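PDB 6SJ9: proteasome accessory factor B/C (PafBC) from Paenarthrobacter aurescens, which probably acts as a transcriptional regulator of the bacterial DNA damage response, combining winged helix-turn-helix DNA-binding modules with WYL domains. Local coordinates for residues Y539-A544 and S565-A570. Numbering follows the deposited sequence.
Sequences YCHSKA and SGSATA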
ATOM      1  N   TYR A 539       9.264  -1.260  23.751  1.00 31.84           N
ATOM      2  CA  TYR A 539       8.244  -2.018  24.466  1.00 34.24           C
ATOM      3  C   TYR A 539       7.692  -1.107  25.560  1.00 36.87           C
ATOM      4  O   TYR A 539       8.441  -0.671  26.432  1.00 36.21           O
ATOM      5  CB  TYR A 539       8.807  -3.339  25.045  1.00 32.50           C
ATOM      6  CG  TYR A 539       7.658  -4.160  25.655  1.00 39.20           C
ATOM      7  CD1 TYR A 539       7.278  -3.982  26.969  1.00 39.00           C
ATOM      8  CD2 TYR A 539       6.926  -5.063  24.882  1.00 45.25           C
ATOM      9  CE1 TYR A 539       6.200  -4.700  27.532  1.00 45.49           C
ATOM     10  CE2 TYR A 539       5.854  -5.795  25.431  1.00 45.74           C
ATOM     11  CZ  TYR A 539       5.501  -5.601  26.763  1.00 49.72           C
ATOM     12  OH  TYR A 539       4.454  -6.295  27.317  1.00 53.55           O
ATOM     13  N   CYS A 540       6.406  -0.777  25.483  1.00 34.98           N
ATOM     14  CA  CYS A 540       5.787   0.134  26.425  1.00 37.51           C
ATOM     15  C   CYS A 540       5.150  -0.662  27.559  1.00 43.29           C
ATOM     16  O   CYS A 540       4.306  -1.525  27.308  1.00 43.36           O
ATOM     17  CB  CYS A 540       4.749   1.014  25.746  1.00 36.52           C
ATOM     18  SG  CYS A 540       3.807   2.032  26.967  1.00 41.48           S
ATOM     19  N   HIS A 541       5.623  -0.461  28.794  1.00 42.79           N
ATOM     20  CA  HIS A 541       5.021  -1.197  29.899  1.00 46.18           C
ATOM     21  C   HIS A 541       3.635  -0.693  30.259  1.00 46.64           C
ATOM     22  O   HIS A 541       2.920  -1.409  30.940  1.00 47.96           O
ATOM     23  CB  HIS A 541       5.939  -1.218  31.135  1.00 46.36           C
ATOM     24  CG  HIS A 541       7.124  -2.073  30.890  1.00 46.84           C
ATOM     25  ND1 HIS A 541       8.298  -1.572  30.362  1.00 47.51           N
ATOM     26  CD2 HIS A 541       7.242  -3.420  30.868  1.00 46.95           C
ATOM     27  CE1 HIS A 541       9.134  -2.572  30.141  1.00 46.98           C
ATOM     28  NE2 HIS A 541       8.510  -3.706  30.427  1.00 48.13           N
ATOM     29  N   SER A 542       3.236   0.513  29.847  1.00 46.38           N
ATOM     30  CA  SER A 542       1.838   0.896  30.049  1.00 48.55           C
ATOM     31  C   SER A 542       0.871   0.239  29.072  1.00 49.15           C
ATOM     32  O   SER A 542      -0.247  -0.062  29.463  1.00 53.19           O
ATOM     33  CB  SER A 542       1.679   2.408  29.992  1.00 48.06           C
ATOM     34  OG  SER A 542       2.379   2.939  31.097  1.00 53.89           O
ATOM     35  N   LYS A 543       1.222   0.055  27.805  1.00 47.16           N
ATOM     36  CA  LYS A 543       0.328  -0.651  26.890  1.00 45.90           C
ATOM     37  C   LYS A 543       0.584  -2.149  26.898  1.00 46.48           C
ATOM     38  O   LYS A 543      -0.151  -2.899  26.256  1.00 49.11           O
ATOM     39  CB  LYS A 543       0.488  -0.117  25.452  1.00 47.20           C
ATOM     40  CG  LYS A 543       0.290   1.357  25.297  1.00 46.87           C
ATOM     41  CD  LYS A 543      -1.113   1.791  25.830  1.00 53.90           C
ATOM     42  CE  LYS A 543      -1.620   3.014  25.084  1.00 53.87           C
ATOM     43  NZ  LYS A 543      -2.340   3.906  26.046  1.00 56.11           N
ATOM     44  N   ALA A 544       1.645  -2.588  27.568  1.00 44.37           N
ATOM     45  CA  ALA A 544       2.094  -3.966  27.526  1.00 46.71           C
ATOM     46  C   ALA A 544       2.221  -4.441  26.083  1.00 45.80           C
ATOM     47  O   ALA A 544       1.674  -5.470  25.688  1.00 42.70           O
ATOM     48  CB  ALA A 544       1.157  -4.877  28.366  1.00 48.32           C
ATOM     49  N   SER A 565      13.412  -5.048  30.174  1.00 48.73           N
ATOM     50  CA  SER A 565      12.729  -6.229  30.694  1.00 53.04           C
ATOM     51  C   SER A 565      12.837  -7.395  29.728  1.00 57.46           C
ATOM     52  O   SER A 565      12.700  -8.549  30.136  1.00 59.20           O
ATOM     53  CB  SER A 565      11.262  -5.912  30.956  1.00 48.60           C
ATOM     54  OG  SER A 565      10.635  -5.862  29.678  1.00 47.06           O
ATOM     55  N   GLY A 566      13.011  -7.123  28.440  1.00 60.94           N
ATOM     56  CA  GLY A 566      12.975  -8.232  27.513  1.00 69.67           C
ATOM     57  C   GLY A 566      11.593  -8.798  27.257  1.00 75.47           C
ATOM     58  O   GLY A 566      11.471  -9.976  26.906  1.00 75.25           O
ATOM     59  N   SER A 567      10.537  -8.019  27.504  1.00 78.45           N
ATOM     60  CA  SER A 567       9.195  -8.491  27.188  1.00 75.19           C
ATOM     61  C   SER A 567       8.894  -8.445  25.703  1.00 76.16           C
ATOM     62  O   SER A 567       7.908  -9.055  25.274  1.00 74.02           O
ATOM     63  CB  SER A 567       8.149  -7.699  27.947  1.00 68.04           C
ATOM     64  OG  SER A 567       8.438  -7.806  29.309  1.00 63.87           O
ATOM     65  N   ALA A 568       9.689  -7.718  24.916  1.00 79.53           N
ATOM     66  CA  ALA A 568       9.419  -7.670  23.485  1.00 83.57           C
ATOM     67  C   ALA A 568       9.627  -9.048  22.847  1.00 91.92           C
ATOM     68  O   ALA A 568       8.808  -9.493  22.036  1.00 92.86           O
ATOM     69  CB  ALA A 568      10.299  -6.599  22.836  1.00 76.54           C
ATOM     70  N   THR A 569      10.704  -9.748  23.219  1.00 96.60           N
ATOM     71  CA  THR A 569      10.956 -11.100  22.731  1.00103.00           C
ATOM     72  C   THR A 569      10.005 -12.130  23.339  1.00108.78           C
ATOM     73  O   THR A 569       9.949 -13.261  22.845  1.00109.05           O
ATOM     74  CB  THR A 569      12.415 -11.501  22.977  1.00105.83           C
ATOM     75  OG1 THR A 569      12.695 -11.484  24.382  1.00108.69           O
ATOM     76  CG2 THR A 569      13.360 -10.555  22.252  1.00104.63           C
ATOM     77  N   ALA A 570       9.281 -11.773  24.399  1.00115.23           N
ATOM     78  CA  ALA A 570       8.298 -12.633  25.047  1.00120.21           C
ATOM     79  C   ALA A 570       6.906 -12.298  24.518  1.00124.58           C
ATOM     80  O   ALA A 570       6.657 -11.187  24.043  1.00124.87           O
ATOM     81  CB  ALA A 570       8.339 -12.471  26.570  1.00119.90           C
TER
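S565 meets the imidazole of H541 through its hydroxyl: H541 NE2 donates to S565 OG over 3.1 Å, and the oxygen lies in the plane of the ring. Histidine suits the place because its second nitrogen, ND1, is hydrogen-bonded to the carbonyl oxygen of D521. S565 OG also accepts from the backbone N of S567, closing an ST turn, and from S567 OG at 3.0 Å, and is hydrogen-bonded to D523 OD2 on strand 517-530; a serine, short and able both to give and to accept, suits such a junction. At G566 (74°/22°) a side chain would collide with the carbonyl oxygen of S565, so glycine fits. S567 then sets its CB over Y539, a CH-pi contact 3.7 Å from the ring centroid; with CG anti to the backbone N (chi1 -174°), the flat tyrosine ring turns a broad face to it. An alanine in place of Y539 would probably leave S567 CB without its aromatic floor and open a gap beneath the turn. A568, small enough to sit close, brings CB to 4.2 Å from Y539 CB and also touches L525 and V546. The loop thus packs at the surface against the end of strand 533-540, between strands 517-530 and 545-550 of the WYL-domain sheet.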